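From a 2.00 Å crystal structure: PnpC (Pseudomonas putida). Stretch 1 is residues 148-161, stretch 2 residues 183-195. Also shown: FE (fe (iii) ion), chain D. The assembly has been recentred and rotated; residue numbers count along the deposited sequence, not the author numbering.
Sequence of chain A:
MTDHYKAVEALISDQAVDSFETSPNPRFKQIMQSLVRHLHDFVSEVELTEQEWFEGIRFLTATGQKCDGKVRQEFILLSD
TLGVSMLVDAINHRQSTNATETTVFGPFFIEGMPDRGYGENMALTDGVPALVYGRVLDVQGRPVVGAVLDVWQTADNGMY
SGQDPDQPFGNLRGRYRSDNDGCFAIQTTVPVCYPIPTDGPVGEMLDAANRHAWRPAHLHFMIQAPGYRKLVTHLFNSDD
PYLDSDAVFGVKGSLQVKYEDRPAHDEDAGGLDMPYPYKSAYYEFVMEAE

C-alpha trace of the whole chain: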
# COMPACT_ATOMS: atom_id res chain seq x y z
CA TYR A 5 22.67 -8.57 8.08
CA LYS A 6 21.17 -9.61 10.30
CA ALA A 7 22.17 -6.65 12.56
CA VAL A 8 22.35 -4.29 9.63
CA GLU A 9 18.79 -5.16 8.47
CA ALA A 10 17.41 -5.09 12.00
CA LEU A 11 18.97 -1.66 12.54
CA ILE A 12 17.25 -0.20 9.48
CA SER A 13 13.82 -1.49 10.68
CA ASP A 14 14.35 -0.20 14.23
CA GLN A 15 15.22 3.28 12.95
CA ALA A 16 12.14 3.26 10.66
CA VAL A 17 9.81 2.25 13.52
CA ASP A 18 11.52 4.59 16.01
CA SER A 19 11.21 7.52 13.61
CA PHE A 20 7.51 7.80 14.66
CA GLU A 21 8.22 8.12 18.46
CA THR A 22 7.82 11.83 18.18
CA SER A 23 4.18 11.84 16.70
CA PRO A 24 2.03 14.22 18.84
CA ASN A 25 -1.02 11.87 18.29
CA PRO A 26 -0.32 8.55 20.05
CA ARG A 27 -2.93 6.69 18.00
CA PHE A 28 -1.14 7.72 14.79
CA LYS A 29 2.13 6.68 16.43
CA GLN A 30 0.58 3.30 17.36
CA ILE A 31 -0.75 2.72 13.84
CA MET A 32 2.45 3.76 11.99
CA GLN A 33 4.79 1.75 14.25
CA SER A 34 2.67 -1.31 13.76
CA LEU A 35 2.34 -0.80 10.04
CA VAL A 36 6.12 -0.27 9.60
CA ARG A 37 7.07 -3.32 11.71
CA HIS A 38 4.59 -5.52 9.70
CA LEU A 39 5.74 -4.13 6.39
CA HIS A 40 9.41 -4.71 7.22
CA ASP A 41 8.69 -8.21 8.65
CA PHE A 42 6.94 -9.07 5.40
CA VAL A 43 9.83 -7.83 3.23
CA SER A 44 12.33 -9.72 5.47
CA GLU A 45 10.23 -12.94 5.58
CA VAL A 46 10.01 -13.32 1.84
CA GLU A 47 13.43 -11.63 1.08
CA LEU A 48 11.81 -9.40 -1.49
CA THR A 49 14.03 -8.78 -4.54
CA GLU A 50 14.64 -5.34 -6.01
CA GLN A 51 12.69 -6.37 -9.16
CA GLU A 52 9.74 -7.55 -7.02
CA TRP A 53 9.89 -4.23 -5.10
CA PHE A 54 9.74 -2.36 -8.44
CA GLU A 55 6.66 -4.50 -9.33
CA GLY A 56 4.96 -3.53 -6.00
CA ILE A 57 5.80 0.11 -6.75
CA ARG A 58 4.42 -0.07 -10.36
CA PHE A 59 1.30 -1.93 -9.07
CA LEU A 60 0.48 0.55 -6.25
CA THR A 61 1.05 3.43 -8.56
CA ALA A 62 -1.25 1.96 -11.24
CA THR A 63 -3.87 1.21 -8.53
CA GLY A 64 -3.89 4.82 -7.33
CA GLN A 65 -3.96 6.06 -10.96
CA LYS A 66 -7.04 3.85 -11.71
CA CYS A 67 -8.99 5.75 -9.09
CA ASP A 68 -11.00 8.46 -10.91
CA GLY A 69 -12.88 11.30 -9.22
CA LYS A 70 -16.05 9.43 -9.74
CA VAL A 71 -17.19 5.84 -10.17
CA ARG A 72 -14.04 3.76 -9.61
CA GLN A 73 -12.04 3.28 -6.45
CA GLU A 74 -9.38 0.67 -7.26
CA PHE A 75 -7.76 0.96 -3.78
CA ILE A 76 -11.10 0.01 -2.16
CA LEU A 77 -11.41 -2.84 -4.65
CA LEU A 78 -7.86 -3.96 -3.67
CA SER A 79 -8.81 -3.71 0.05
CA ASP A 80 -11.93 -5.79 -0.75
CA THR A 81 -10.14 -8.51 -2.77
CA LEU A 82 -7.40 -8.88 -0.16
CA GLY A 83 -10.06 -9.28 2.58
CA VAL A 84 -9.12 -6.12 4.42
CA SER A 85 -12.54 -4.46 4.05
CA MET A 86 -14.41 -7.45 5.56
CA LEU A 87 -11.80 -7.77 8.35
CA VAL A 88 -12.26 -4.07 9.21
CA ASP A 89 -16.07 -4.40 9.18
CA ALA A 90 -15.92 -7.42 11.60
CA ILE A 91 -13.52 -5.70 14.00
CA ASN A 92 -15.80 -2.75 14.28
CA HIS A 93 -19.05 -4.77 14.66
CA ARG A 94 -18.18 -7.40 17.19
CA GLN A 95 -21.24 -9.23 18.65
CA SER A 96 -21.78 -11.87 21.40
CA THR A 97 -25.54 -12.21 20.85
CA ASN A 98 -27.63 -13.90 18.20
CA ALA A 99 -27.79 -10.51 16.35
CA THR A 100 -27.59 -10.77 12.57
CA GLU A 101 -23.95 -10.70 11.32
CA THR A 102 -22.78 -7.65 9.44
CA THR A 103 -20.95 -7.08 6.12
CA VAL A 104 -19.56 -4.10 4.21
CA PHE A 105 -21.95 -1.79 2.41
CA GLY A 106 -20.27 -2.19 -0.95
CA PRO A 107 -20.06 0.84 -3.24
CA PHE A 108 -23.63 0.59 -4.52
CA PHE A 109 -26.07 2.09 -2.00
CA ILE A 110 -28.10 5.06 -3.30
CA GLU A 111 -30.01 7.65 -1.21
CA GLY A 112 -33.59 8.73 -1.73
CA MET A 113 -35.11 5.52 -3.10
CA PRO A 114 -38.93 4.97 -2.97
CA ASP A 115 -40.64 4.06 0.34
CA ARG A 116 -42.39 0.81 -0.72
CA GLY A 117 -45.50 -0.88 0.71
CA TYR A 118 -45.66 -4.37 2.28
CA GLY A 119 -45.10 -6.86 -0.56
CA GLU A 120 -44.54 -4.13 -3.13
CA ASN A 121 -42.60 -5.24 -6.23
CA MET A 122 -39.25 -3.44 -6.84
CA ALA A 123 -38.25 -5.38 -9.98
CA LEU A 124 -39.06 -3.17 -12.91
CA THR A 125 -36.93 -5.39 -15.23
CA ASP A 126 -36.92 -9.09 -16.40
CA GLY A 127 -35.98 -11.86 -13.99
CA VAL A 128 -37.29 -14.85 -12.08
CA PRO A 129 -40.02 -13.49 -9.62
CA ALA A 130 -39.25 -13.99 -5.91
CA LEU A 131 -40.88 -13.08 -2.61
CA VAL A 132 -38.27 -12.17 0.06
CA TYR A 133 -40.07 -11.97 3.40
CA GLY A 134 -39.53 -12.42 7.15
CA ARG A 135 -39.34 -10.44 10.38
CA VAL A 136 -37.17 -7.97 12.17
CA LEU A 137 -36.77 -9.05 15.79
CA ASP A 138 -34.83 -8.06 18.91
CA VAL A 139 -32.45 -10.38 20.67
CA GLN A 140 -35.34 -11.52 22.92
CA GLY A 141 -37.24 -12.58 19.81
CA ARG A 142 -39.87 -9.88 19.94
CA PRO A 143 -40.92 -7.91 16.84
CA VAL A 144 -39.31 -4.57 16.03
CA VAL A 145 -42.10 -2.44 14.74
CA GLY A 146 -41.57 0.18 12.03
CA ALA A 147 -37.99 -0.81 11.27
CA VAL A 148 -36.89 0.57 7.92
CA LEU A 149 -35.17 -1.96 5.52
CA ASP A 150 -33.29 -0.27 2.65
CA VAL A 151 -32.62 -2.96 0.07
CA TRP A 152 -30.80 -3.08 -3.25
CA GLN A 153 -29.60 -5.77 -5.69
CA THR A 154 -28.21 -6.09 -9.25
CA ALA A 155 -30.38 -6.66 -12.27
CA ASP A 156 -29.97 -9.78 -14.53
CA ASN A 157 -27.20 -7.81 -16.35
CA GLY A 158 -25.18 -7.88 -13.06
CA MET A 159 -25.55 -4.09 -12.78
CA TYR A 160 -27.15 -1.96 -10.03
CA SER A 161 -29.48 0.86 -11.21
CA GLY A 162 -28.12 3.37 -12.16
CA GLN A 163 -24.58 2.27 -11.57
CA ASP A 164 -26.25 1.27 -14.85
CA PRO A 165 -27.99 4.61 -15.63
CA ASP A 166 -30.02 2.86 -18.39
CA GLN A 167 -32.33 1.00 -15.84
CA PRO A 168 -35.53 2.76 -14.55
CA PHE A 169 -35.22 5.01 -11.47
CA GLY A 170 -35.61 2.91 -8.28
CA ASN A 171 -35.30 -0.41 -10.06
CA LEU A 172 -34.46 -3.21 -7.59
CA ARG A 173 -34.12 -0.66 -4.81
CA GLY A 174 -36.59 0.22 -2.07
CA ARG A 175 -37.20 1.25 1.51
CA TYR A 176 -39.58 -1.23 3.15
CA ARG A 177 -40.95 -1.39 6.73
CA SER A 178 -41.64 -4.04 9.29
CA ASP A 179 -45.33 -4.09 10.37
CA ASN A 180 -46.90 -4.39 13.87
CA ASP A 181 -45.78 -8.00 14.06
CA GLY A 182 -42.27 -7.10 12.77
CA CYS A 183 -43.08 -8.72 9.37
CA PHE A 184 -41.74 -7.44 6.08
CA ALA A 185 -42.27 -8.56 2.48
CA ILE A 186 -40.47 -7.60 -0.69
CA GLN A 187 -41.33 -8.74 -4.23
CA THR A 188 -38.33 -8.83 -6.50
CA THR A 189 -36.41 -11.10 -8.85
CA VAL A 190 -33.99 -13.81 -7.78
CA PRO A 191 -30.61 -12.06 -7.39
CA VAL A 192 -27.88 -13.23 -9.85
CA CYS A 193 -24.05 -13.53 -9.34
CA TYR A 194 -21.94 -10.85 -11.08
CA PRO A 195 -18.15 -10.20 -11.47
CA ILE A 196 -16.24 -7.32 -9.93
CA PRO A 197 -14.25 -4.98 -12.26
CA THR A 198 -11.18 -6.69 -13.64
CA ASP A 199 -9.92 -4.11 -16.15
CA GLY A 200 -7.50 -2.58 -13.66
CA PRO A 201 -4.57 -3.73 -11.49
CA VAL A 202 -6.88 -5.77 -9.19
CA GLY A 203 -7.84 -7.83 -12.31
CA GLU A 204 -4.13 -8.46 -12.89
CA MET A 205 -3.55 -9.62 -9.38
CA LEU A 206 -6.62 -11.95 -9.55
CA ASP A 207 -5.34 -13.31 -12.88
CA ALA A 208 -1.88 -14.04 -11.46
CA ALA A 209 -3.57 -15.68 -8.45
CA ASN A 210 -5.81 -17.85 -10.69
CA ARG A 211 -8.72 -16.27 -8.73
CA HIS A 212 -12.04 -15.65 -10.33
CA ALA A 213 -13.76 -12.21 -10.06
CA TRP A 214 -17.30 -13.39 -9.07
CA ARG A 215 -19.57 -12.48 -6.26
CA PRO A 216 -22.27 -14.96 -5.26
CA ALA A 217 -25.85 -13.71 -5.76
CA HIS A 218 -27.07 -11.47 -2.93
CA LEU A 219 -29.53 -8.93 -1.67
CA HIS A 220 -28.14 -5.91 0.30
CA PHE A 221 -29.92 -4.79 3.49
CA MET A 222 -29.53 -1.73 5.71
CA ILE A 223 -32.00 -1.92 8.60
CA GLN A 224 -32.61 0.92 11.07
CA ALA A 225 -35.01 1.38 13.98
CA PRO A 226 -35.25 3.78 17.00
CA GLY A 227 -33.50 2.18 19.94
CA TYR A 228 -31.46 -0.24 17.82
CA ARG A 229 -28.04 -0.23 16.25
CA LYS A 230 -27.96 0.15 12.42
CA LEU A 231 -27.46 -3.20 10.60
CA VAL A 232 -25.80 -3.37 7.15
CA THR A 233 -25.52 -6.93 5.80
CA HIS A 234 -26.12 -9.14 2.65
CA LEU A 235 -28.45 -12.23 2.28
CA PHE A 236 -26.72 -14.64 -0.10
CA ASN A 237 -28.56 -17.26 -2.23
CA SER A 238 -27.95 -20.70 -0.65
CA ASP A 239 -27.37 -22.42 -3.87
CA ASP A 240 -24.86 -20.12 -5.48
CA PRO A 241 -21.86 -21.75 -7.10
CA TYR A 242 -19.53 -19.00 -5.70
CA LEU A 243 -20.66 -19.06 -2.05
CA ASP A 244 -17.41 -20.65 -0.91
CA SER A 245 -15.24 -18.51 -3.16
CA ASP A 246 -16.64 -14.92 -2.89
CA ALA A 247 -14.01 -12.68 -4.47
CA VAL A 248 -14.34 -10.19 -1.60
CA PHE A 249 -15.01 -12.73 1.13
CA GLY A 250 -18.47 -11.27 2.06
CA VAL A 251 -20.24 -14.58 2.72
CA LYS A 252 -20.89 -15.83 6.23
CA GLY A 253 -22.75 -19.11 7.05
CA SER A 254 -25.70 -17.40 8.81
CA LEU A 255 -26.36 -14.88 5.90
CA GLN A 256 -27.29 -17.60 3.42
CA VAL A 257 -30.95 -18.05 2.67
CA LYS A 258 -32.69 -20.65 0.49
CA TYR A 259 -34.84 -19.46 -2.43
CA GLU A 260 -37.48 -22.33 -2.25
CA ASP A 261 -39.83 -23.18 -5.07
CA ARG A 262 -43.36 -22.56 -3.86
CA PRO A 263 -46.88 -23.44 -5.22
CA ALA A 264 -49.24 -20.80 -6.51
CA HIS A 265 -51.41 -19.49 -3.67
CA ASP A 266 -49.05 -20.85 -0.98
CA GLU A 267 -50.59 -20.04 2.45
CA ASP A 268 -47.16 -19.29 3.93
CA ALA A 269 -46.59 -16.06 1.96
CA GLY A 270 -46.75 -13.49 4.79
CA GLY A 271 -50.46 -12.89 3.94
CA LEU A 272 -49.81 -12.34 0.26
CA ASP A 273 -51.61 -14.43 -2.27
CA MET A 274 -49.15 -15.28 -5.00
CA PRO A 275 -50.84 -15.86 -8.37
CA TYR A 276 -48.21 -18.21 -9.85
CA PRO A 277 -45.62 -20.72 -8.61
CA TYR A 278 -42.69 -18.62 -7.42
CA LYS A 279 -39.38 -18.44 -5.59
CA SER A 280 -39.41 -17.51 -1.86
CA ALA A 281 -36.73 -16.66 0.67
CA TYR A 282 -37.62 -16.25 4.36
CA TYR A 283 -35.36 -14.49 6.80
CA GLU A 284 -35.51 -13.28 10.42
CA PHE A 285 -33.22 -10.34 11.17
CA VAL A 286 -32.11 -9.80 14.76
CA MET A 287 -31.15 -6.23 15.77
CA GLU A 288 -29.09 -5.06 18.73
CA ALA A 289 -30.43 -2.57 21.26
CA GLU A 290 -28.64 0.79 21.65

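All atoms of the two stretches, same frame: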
# COMPACT_ATOMS: atom_id res chain seq x y z
N VAL A 148 -37.00 0.22 9.30
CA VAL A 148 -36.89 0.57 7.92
C VAL A 148 -35.78 -0.32 7.28
O VAL A 148 -34.69 -0.38 7.82
CB VAL A 148 -36.53 2.12 7.76
CG1 VAL A 148 -36.23 2.39 6.42
CG2 VAL A 148 -37.74 3.00 8.03
N LEU A 149 -36.10 -1.07 6.21
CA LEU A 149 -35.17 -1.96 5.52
C LEU A 149 -34.91 -1.34 4.17
O LEU A 149 -35.81 -1.36 3.30
CB LEU A 149 -35.80 -3.36 5.28
CG LEU A 149 -36.18 -4.10 6.57
CD1 LEU A 149 -37.64 -3.73 7.03
CD2 LEU A 149 -36.06 -5.57 6.40
N ASP A 150 -33.70 -0.78 3.98
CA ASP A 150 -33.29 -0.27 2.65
C ASP A 150 -32.66 -1.43 1.96
O ASP A 150 -31.70 -2.02 2.50
CB ASP A 150 -32.21 0.82 2.80
CG ASP A 150 -32.79 2.16 3.32
OD1 ASP A 150 -33.79 2.62 2.76
OD2 ASP A 150 -32.24 2.70 4.30
N VAL A 151 -33.14 -1.75 0.76
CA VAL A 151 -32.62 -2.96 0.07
C VAL A 151 -32.22 -2.59 -1.33
O VAL A 151 -32.83 -1.72 -1.93
CB VAL A 151 -33.65 -4.12 0.03
CG1 VAL A 151 -34.02 -4.46 1.45
CG2 VAL A 151 -34.96 -3.71 -0.74
N TRP A 152 -31.22 -3.30 -1.87
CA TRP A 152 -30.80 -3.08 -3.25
C TRP A 152 -30.10 -4.37 -3.76
O TRP A 152 -29.53 -5.19 -2.98
CB TRP A 152 -29.94 -1.78 -3.36
CG TRP A 152 -28.58 -1.75 -2.68
CD1 TRP A 152 -27.32 -1.90 -3.29
CD2 TRP A 152 -28.31 -1.59 -1.25
NE1 TRP A 152 -26.31 -1.80 -2.30
CE2 TRP A 152 -26.90 -1.60 -1.07
CE3 TRP A 152 -29.15 -1.40 -0.12
CZ2 TRP A 152 -26.29 -1.51 0.22
CZ3 TRP A 152 -28.57 -1.29 1.14
CH2 TRP A 152 -27.13 -1.37 1.30
N GLN A 153 -30.17 -4.59 -5.07
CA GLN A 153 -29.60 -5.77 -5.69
C GLN A 153 -29.34 -5.47 -7.17
O GLN A 153 -29.91 -4.51 -7.74
CB GLN A 153 -30.58 -6.94 -5.61
CG GLN A 153 -31.88 -6.80 -6.33
CD GLN A 153 -32.70 -8.11 -6.32
OE1 GLN A 153 -33.46 -8.32 -5.39
NE2 GLN A 153 -32.51 -8.98 -7.31
N THR A 154 -28.48 -6.28 -7.81
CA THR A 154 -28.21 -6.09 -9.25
C THR A 154 -29.36 -6.57 -10.07
O THR A 154 -30.18 -7.37 -9.59
CB THR A 154 -27.02 -6.91 -9.75
OG1 THR A 154 -27.19 -8.26 -9.30
CG2 THR A 154 -25.73 -6.36 -9.29
N ALA A 155 -29.43 -6.09 -11.31
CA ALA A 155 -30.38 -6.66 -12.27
C ALA A 155 -29.78 -7.97 -12.83
O ALA A 155 -28.65 -8.34 -12.44
CB ALA A 155 -30.62 -5.66 -13.39
N ASP A 156 -30.52 -8.67 -13.70
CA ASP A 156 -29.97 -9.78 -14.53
C ASP A 156 -28.63 -9.43 -15.20
O ASP A 156 -27.67 -10.21 -15.07
CB ASP A 156 -30.99 -10.26 -15.58
CG ASP A 156 -32.03 -11.29 -15.02
OD1 ASP A 156 -31.98 -11.64 -13.79
OD2 ASP A 156 -32.92 -11.74 -15.82
N ASN A 157 -28.51 -8.26 -15.83
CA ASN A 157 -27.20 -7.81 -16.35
C ASN A 157 -26.05 -7.68 -15.30
O ASN A 157 -24.93 -7.28 -15.64
CB ASN A 157 -27.35 -6.53 -17.22
CG ASN A 157 -27.56 -5.26 -16.40
OD1 ASN A 157 -27.70 -5.32 -15.18
ND2 ASN A 157 -27.59 -4.09 -17.07
N GLY A 158 -26.27 -8.03 -14.04
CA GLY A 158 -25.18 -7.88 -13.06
C GLY A 158 -24.83 -6.43 -12.80
O GLY A 158 -23.74 -6.13 -12.29
N MET A 159 -25.75 -5.50 -13.15
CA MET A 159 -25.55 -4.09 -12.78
C MET A 159 -26.61 -3.57 -11.80
O MET A 159 -27.76 -3.96 -11.89
CB MET A 159 -25.51 -3.19 -14.01
CG MET A 159 -24.09 -2.91 -14.50
SD MET A 159 -24.05 -2.16 -16.14
CE MET A 159 -24.48 -3.58 -17.17
N TYR A 160 -26.20 -2.71 -10.87
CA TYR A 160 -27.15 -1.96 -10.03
C TYR A 160 -27.69 -0.75 -10.83
O TYR A 160 -26.95 -0.17 -11.63
CB TYR A 160 -26.49 -1.48 -8.76
CG TYR A 160 -26.10 -2.65 -7.89
CD1 TYR A 160 -26.92 -3.07 -6.86
CD2 TYR A 160 -24.91 -3.36 -8.13
CE1 TYR A 160 -26.57 -4.18 -6.05
CE2 TYR A 160 -24.55 -4.48 -7.33
CZ TYR A 160 -25.40 -4.88 -6.31
OH TYR A 160 -25.09 -6.00 -5.56
N SER A 161 -28.96 -0.39 -10.65
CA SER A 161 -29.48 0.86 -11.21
C SER A 161 -28.79 1.93 -10.37
O SER A 161 -28.29 1.63 -9.29
CB SER A 161 -31.02 0.93 -11.01
OG SER A 161 -31.39 0.95 -9.62
N CYS A 183 -43.12 -8.02 10.66
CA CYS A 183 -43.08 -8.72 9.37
C CYS A 183 -42.77 -7.73 8.26
O CYS A 183 -43.27 -6.57 8.26
CB CYS A 183 -44.43 -9.42 9.12
SG CYS A 183 -44.72 -10.76 10.26
N PHE A 184 -41.95 -8.20 7.32
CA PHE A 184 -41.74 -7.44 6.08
C PHE A 184 -41.93 -8.37 4.86
O PHE A 184 -41.81 -9.58 4.98
CB PHE A 184 -40.33 -6.85 6.08
CG PHE A 184 -39.26 -7.84 5.91
CD1 PHE A 184 -38.81 -8.20 4.63
CD2 PHE A 184 -38.67 -8.41 7.02
CE1 PHE A 184 -37.83 -9.16 4.45
CE2 PHE A 184 -37.66 -9.35 6.86
CZ PHE A 184 -37.26 -9.75 5.59
N ALA A 185 -42.17 -7.80 3.70
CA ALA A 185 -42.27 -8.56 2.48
C ALA A 185 -41.93 -7.69 1.28
O ALA A 185 -42.35 -6.51 1.14
CB ALA A 185 -43.69 -9.21 2.35
N ILE A 186 -41.10 -8.28 0.44
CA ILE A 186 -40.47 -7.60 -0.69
C ILE A 186 -40.69 -8.50 -1.92
O ILE A 186 -40.26 -9.65 -1.92
CB ILE A 186 -38.93 -7.55 -0.44
CG1 ILE A 186 -38.61 -6.68 0.81
CG2 ILE A 186 -38.24 -7.02 -1.72
CD1 ILE A 186 -37.12 -6.75 1.29
N GLN A 187 -41.31 -7.98 -2.98
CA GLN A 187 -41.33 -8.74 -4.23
C GLN A 187 -40.20 -8.21 -5.09
O GLN A 187 -40.00 -7.00 -5.21
CB GLN A 187 -42.69 -8.62 -4.96
CG GLN A 187 -43.79 -9.55 -4.36
CD GLN A 187 -45.09 -9.50 -5.20
OE1 GLN A 187 -45.98 -8.69 -4.94
NE2 GLN A 187 -45.17 -10.33 -6.22
N THR A 188 -39.48 -9.15 -5.70
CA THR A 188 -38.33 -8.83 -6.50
C THR A 188 -38.06 -9.93 -7.53
O THR A 188 -38.94 -10.77 -7.84
CB THR A 188 -37.12 -8.50 -5.59
OG1 THR A 188 -36.03 -7.98 -6.35
CG2 THR A 188 -36.66 -9.69 -4.67
N THR A 189 -36.86 -9.92 -8.08
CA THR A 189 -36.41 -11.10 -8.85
C THR A 189 -35.25 -11.79 -8.14
O THR A 189 -34.59 -11.17 -7.32
CB THR A 189 -36.01 -10.73 -10.26
OG1 THR A 189 -35.03 -9.71 -10.22
CG2 THR A 189 -37.25 -10.31 -11.10
N VAL A 190 -35.03 -13.08 -8.43
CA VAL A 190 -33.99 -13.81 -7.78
C VAL A 190 -32.68 -13.10 -8.11
O VAL A 190 -32.40 -12.82 -9.26
CB VAL A 190 -33.93 -15.29 -8.19
CG1 VAL A 190 -32.76 -15.96 -7.49
CG2 VAL A 190 -35.24 -16.00 -7.89
N PRO A 191 -31.90 -12.73 -7.09
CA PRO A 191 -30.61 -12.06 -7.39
C PRO A 191 -29.70 -13.00 -8.21
O PRO A 191 -29.76 -14.23 -8.04
CB PRO A 191 -30.03 -11.78 -6.02
CG PRO A 191 -31.23 -11.77 -5.09
CD PRO A 191 -32.15 -12.85 -5.66
N VAL A 192 -28.88 -12.44 -9.09
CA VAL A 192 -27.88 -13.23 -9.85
C VAL A 192 -26.43 -12.82 -9.48
O VAL A 192 -26.15 -11.68 -9.07
CB VAL A 192 -28.13 -13.14 -11.39
CG1 VAL A 192 -29.66 -13.38 -11.74
CG2 VAL A 192 -27.79 -11.76 -11.92
N CYS A 193 -25.50 -13.79 -9.56
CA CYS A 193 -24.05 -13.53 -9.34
C CYS A 193 -23.52 -12.56 -10.42
O CYS A 193 -24.08 -12.47 -11.53
CB CYS A 193 -23.28 -14.85 -9.28
SG CYS A 193 -23.45 -15.88 -10.73
N TYR A 194 -22.47 -11.81 -10.12
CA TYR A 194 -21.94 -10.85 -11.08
C TYR A 194 -20.45 -10.67 -10.75
O TYR A 194 -20.08 -10.95 -9.60
CB TYR A 194 -22.71 -9.52 -10.99
CG TYR A 194 -22.63 -8.84 -9.62
CD1 TYR A 194 -23.63 -9.03 -8.67
CD2 TYR A 194 -21.59 -7.97 -9.30
CE1 TYR A 194 -23.60 -8.38 -7.44
CE2 TYR A 194 -21.54 -7.32 -8.05
CZ TYR A 194 -22.55 -7.53 -7.11
OH TYR A 194 -22.57 -6.90 -5.84
N PRO A 195 -19.58 -10.30 -11.76
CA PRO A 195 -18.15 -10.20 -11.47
C PRO A 195 -17.80 -8.78 -11.05
O PRO A 195 -18.48 -7.82 -11.43
CB PRO A 195 -17.49 -10.51 -12.85
CG PRO A 195 -18.47 -9.78 -13.84
CD PRO A 195 -19.86 -10.06 -13.22
FE FE D . -23.76 -6.27 -4.14
O HOH W 1 -33.53 -13.54 -11.62
O HOH W 2 -22.27 -4.87 -3.58

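The most unusual feature of this contact is a shared iron(III) ion, to which each stretch contributes one tyrosine. Tyr160 OH lies 2.0 Å from FE and Tyr194 OH lies 2.2 Å from FE; a water oxygen 2.1 Å from FE and three atoms from elsewhere in the structure complete the set of ligands. Tyr160 OH and Tyr194 OH are only 2.7 Å apart, a separation that would suit a hydrogen bond, but both oxygens bind the metal, and it is this common ligation that accounts for their proximity. The two rings meet in an offset edge-to-face arrangement, with the edge of Tyr160 toward the face of Tyr194, centroids 5.6 Å apart and planes at 88°. Their carbons also touch, Tyr160 CE2 lying 3.7 Å from Tyr194 CZ. The side chains start differently: the CA-to-CB bond of Tyr194 points toward stretch 1, whereas that of Tyr160 leaves sideways and its m rotamer (chi1 -65°) lets the hydroxyl end come nearer. Tyrosine suits both places because its long, rigid ring carries an oxygen ligand to the metal while offering an apolar surface for packing.

Thr154 adds a second contact to Tyr194. Thr154 CG2 sits 3.7 Å from the centroid of the Tyr194 ring and 26° off its normal, a CH-pi contact over one face. Nearby, Gly158 CA approaches Tyr194 CB to 3.6 Å. Gly158 closes a type I turn that begins at Ala155, with Gly158 N donating to Ala155 O at 2.9 Å. Two observations fit glycine here: its phi is positive (68°), and an ideal CB would fall 3.0 Å from Tyr194 CB, a clash.

Polar anchoring between the stretches centres on Gln153, whose buried amide uses both of its ends. Thr188 OG1 donates to Gln153 OE1 at 2.8 Å, and Gln153 NE2 donates to Thr189 O at 3.0 Å with an N-H...O angle of 159°. An extended chi2 (173°) carries the amide across to these partners, and glutamine can supply an acceptor and a donor together. The same NE2 lies 3.6 Å from Pro191 CA, so the amide also packs against the chain beyond the strand.

Where the strands face each other, the contact is apolar. Leu149 CD2 stands 3.9 Å from the Phe184 ring centroid and 13° off the normal, almost directly above the face. Two residues further along each strand, Val151 CG1 meets Ile186 CD1 at 3.9 Å. All four CA-to-CB bonds point toward the opposing stretch; Leu149 CA lies 8.6 Å from Phe184 CA and Val151 CA 9.2 Å from Ile186 CA, so the gap is filled by side chains. All four residues are buried, and their hydrocarbon side chains fill this space without leaving a polar group unpaired.

At the more open end, Val192 packs against the turn, its CG2 3.5 Å from Asp156 O and its CG1 3.6 Å from Asp156 OD1. A water bridges there, donating to Asp156 OD1 at 3.3 Å and to Val190 O at 2.7 Å. Altogether the two stretches bury 649 Å², both sides summed.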